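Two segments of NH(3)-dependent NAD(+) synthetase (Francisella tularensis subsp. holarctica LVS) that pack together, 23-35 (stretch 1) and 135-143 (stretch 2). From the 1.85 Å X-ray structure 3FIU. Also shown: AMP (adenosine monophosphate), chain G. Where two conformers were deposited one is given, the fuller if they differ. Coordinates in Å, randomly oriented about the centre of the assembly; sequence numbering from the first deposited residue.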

# COMPACT_ATOMS: atom_id res chain seq x y z
N SER A 23 19.47 -1.57 9.73
CA SER A 23 18.21 -0.95 9.35
C SER A 23 17.10 -1.32 10.32
O SER A 23 16.32 -0.47 10.74
CB SER A 23 17.84 -1.30 7.91
OG SER A 23 18.75 -0.69 7.01
N CYS A 24 17.04 -2.60 10.71
CA CYS A 24 16.00 -3.11 11.60
C CYS A 24 16.16 -2.59 13.03
O CYS A 24 15.21 -2.06 13.62
CB CYS A 24 15.97 -4.63 11.56
SG CYS A 24 14.74 -5.40 12.57
N MET A 25 17.37 -2.74 13.57
CA MET A 25 17.74 -2.13 14.85
C MET A 25 17.34 -0.65 14.91
O MET A 25 16.67 -0.22 15.86
CB MET A 25 19.26 -2.25 15.08
CG MET A 25 19.74 -3.66 15.36
SD MET A 25 18.90 -4.35 16.79
CE MET A 25 19.57 -3.30 18.09
N ASN A 26 17.73 0.12 13.89
CA ASN A 26 17.49 1.56 13.86
C ASN A 26 16.07 1.97 13.51
O ASN A 26 15.74 3.16 13.56
CB ASN A 26 18.46 2.27 12.90
CG ASN A 26 19.92 2.19 13.35
OD1 ASN A 26 20.84 2.27 12.52
ND2 ASN A 26 20.13 2.02 14.67
N TYR A 27 15.22 1.01 13.16
CA TYR A 27 13.90 1.33 12.61
C TYR A 27 13.01 2.13 13.57
O TYR A 27 12.47 3.15 13.17
CB TYR A 27 13.18 0.07 12.12
CG TYR A 27 12.08 0.36 11.12
CD1 TYR A 27 12.38 0.55 9.78
CD2 TYR A 27 10.73 0.40 11.53
CE1 TYR A 27 11.37 0.78 8.84
CE2 TYR A 27 9.71 0.63 10.58
CZ TYR A 27 10.04 0.82 9.24
OH TYR A 27 9.06 1.05 8.30
N PRO A 28 12.85 1.68 14.83
CA PRO A 28 13.27 0.46 15.52
C PRO A 28 12.28 -0.69 15.38
O PRO A 28 11.07 -0.46 15.35
CB PRO A 28 13.29 0.89 16.98
CG PRO A 28 12.16 1.86 17.07
CD PRO A 28 12.19 2.62 15.76
N ALA A 29 12.81 -1.92 15.32
CA ALA A 29 11.98 -3.13 15.28
C ALA A 29 12.77 -4.29 15.89
O ALA A 29 13.98 -4.20 16.02
CB ALA A 29 11.57 -3.48 13.83
N GLU A 30 12.09 -5.38 16.22
CA GLU A 30 12.76 -6.53 16.81
C GLU A 30 13.29 -7.53 15.73
O GLU A 30 14.22 -8.31 15.99
CB GLU A 30 11.84 -7.22 17.83
CG GLU A 30 11.58 -6.36 19.08
CD GLU A 30 10.40 -6.83 19.92
OE1 GLU A 30 10.11 -8.06 19.98
OE2 GLU A 30 9.74 -5.96 20.54
N GLY A 31 12.72 -7.47 14.52
CA GLY A 31 13.04 -8.46 13.49
C GLY A 31 12.18 -8.30 12.25
O GLY A 31 11.68 -7.18 11.95
N PHE A 32 11.95 -9.42 11.57
CA PHE A 32 11.44 -9.42 10.22
C PHE A 32 10.27 -10.36 10.05
O PHE A 32 10.11 -11.35 10.77
CB PHE A 32 12.54 -9.89 9.25
CG PHE A 32 13.81 -9.08 9.34
CD1 PHE A 32 14.93 -9.57 10.03
CD2 PHE A 32 13.89 -7.82 8.73
CE1 PHE A 32 16.10 -8.79 10.12
CE2 PHE A 32 15.06 -7.05 8.79
CZ PHE A 32 16.17 -7.54 9.51
N VAL A 33 9.48 -10.05 9.03
CA VAL A 33 8.51 -11.00 8.52
C VAL A 33 8.57 -10.93 6.99
O VAL A 33 8.87 -9.85 6.40
CB VAL A 33 7.08 -10.75 9.11
CG1 VAL A 33 6.52 -9.39 8.69
CG2 VAL A 33 6.08 -11.91 8.74
N ILE A 34 8.30 -12.07 6.36
CA ILE A 34 8.44 -12.18 4.91
C ILE A 34 7.44 -13.19 4.39
O ILE A 34 7.19 -14.19 5.05
CB ILE A 34 9.88 -12.56 4.52
CG1 ILE A 34 10.03 -12.51 2.99
CG2 ILE A 34 10.24 -13.96 5.02
CD1 ILE A 34 11.45 -12.36 2.54
N GLY A 35 6.81 -12.89 3.25
CA GLY A 35 5.95 -13.87 2.58
C GLY A 35 6.79 -14.79 1.69
O GLY A 35 7.56 -14.31 0.84
N TYR A 135 3.93 -8.26 16.38
CA TYR A 135 5.22 -8.78 16.91
C TYR A 135 6.39 -7.82 16.75
O TYR A 135 7.54 -8.24 16.87
CB TYR A 135 5.56 -10.15 16.31
CG TYR A 135 4.61 -11.23 16.74
CD1 TYR A 135 4.86 -11.99 17.89
CD2 TYR A 135 3.45 -11.49 16.02
CE1 TYR A 135 3.97 -12.98 18.31
CE2 TYR A 135 2.55 -12.48 16.42
CZ TYR A 135 2.82 -13.22 17.57
OH TYR A 135 1.94 -14.18 17.99
N ASN A 136 6.09 -6.54 16.50
CA ASN A 136 7.12 -5.49 16.24
C ASN A 136 8.19 -5.91 15.22
O ASN A 136 9.38 -5.85 15.51
CB ASN A 136 7.78 -5.00 17.55
CG ASN A 136 8.63 -3.74 17.36
OD1 ASN A 136 9.69 -3.58 17.99
ND2 ASN A 136 8.19 -2.84 16.48
N ARG A 137 7.75 -6.33 14.04
CA ARG A 137 8.67 -6.69 12.97
C ARG A 137 8.60 -5.68 11.86
O ARG A 137 7.64 -4.92 11.78
CB ARG A 137 8.31 -8.06 12.37
CG ARG A 137 8.25 -9.21 13.40
CD ARG A 137 9.60 -9.52 14.06
NE ARG A 137 9.45 -10.60 15.04
CZ ARG A 137 9.45 -11.89 14.75
NH1 ARG A 137 9.66 -12.30 13.49
NH2 ARG A 137 9.28 -12.80 15.71
N ILE A 138 9.59 -5.68 10.98
CA ILE A 138 9.43 -4.97 9.70
C ILE A 138 9.22 -5.94 8.54
O ILE A 138 9.70 -7.07 8.59
CB ILE A 138 10.54 -3.96 9.40
CG1 ILE A 138 11.94 -4.60 9.43
CG2 ILE A 138 10.43 -2.83 10.39
CD1 ILE A 138 13.05 -3.63 8.91
N VAL A 139 8.49 -5.50 7.51
CA VAL A 139 8.11 -6.36 6.39
C VAL A 139 9.16 -6.24 5.31
O VAL A 139 9.39 -5.15 4.74
CB VAL A 139 6.71 -5.96 5.80
CG1 VAL A 139 6.39 -6.82 4.57
CG2 VAL A 139 5.65 -6.09 6.85
N ILE A 140 9.79 -7.36 4.99
CA ILE A 140 10.77 -7.40 3.91
C ILE A 140 10.08 -7.58 2.57
O ILE A 140 9.39 -8.61 2.36
CB ILE A 140 11.74 -8.55 4.09
CG1 ILE A 140 12.56 -8.37 5.37
CG2 ILE A 140 12.65 -8.64 2.80
CD1 ILE A 140 13.52 -9.50 5.68
N GLY A 141 10.24 -6.61 1.67
CA GLY A 141 9.75 -6.75 0.30
C GLY A 141 10.82 -7.40 -0.57
O GLY A 141 12.01 -7.21 -0.34
N THR A 142 10.40 -8.19 -1.56
CA THR A 142 11.34 -9.07 -2.27
C THR A 142 11.66 -8.61 -3.69
O THR A 142 12.38 -9.30 -4.42
CB THR A 142 10.80 -10.50 -2.37
OG1 THR A 142 9.62 -10.49 -3.17
CG2 THR A 142 10.49 -11.09 -0.96
N ASP A 143 11.12 -7.45 -4.09
CA ASP A 143 11.34 -6.87 -5.46
C ASP A 143 12.84 -6.82 -5.79
O ASP A 143 13.64 -6.32 -4.99
CB ASP A 143 10.74 -5.47 -5.56
CG ASP A 143 9.28 -5.42 -5.09
OD1 ASP A 143 8.38 -5.37 -5.95
OD2 ASP A 143 9.04 -5.48 -3.86
P AMP G . 6.20 -12.77 -7.49
O1P AMP G . 7.42 -11.90 -7.77
O2P AMP G . 4.90 -12.10 -7.95
O3P AMP G . 6.26 -14.21 -7.82
O5' AMP G . 5.98 -12.71 -5.88
C5' AMP G . 6.16 -11.45 -5.19
C4' AMP G . 6.21 -11.73 -3.70
O4' AMP G . 4.90 -11.97 -3.17
C3' AMP G . 6.98 -12.99 -3.34
O3' AMP G . 8.37 -12.69 -3.35
C2' AMP G . 6.45 -13.29 -1.94
O2' AMP G . 7.15 -12.51 -0.94
C1' AMP G . 4.99 -12.85 -2.04
N9 AMP G . 4.16 -14.03 -2.35
C8 AMP G . 3.68 -14.42 -3.56
N7 AMP G . 2.96 -15.57 -3.47
C5 AMP G . 3.01 -15.94 -2.17
C6 AMP G . 2.44 -17.05 -1.38
N6 AMP G . 1.73 -18.03 -1.99
N1 AMP G . 2.70 -17.03 -0.06
C2 AMP G . 3.43 -16.09 0.56
N3 AMP G . 3.97 -15.02 -0.09
C4 AMP G . 3.78 -14.92 -1.43
O HOH W 1 9.34 -9.93 17.75
O HOH W 2 7.27 -10.34 2.18

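Parallel strands exchange hydrogen bonds in a staggered ladder, alternate residues of one strand each bonding to the residues on either side of the partner, as these two segments illustrate. Ile 138 is the hinge of the ladder: its N donates to Gly 31 O (2.7 Å), and its O accepts from Val 33 N (3.0 Å), so that Phe 32 lies directly across from it. Val 33 then passes the register on, its O receiving Ile 140 N at 3.0 Å. Before the strands pair, Glu 30 N donates to Asn 136 O at 2.8 Å, where Asn 136, with positive phi, has just left a helix. Weaker CA-H...O contacts fill the gaps between rungs, as from Phe 32 CA to Ile 138 O (3.3 Å).

Arg 137 reaches across stretch 1, past Gly 31, so that NH1 donates to Phe 32 O (2.9 Å), a carbonyl that the rungs between the strands leave free, while its NE donates to a water that in turn bonds to Glu 30 OE1 and Tyr 135 O. A second water, between Gly 35 N and Ile 140 O, continues the connection beyond the direct rungs.

Alternation along the strands sorts the side chains. Phe 32 and Ile 138 share one face, where Ile 138 is the most extensively covered residue of the contact. Its CG2 sits over the face of the Tyr 27 ring, 3.5 Å from the centroid, in a CH-pi contact, and lies 3.7 Å from Ala 29 CB; its CD1 reaches Cys 24 CB at 4.1 Å. Phe 32 CD2 packs against Ile 140 CD1 at 3.5 Å. On the other face, Val 33 CG1 meets Val 139 CG2 at 3.9 Å. Farther along, Ile 34 CD1 touches Thr 142 CG2 (3.8 Å), close to where AMP O2' donates to Gly 35 O (2.6 Å).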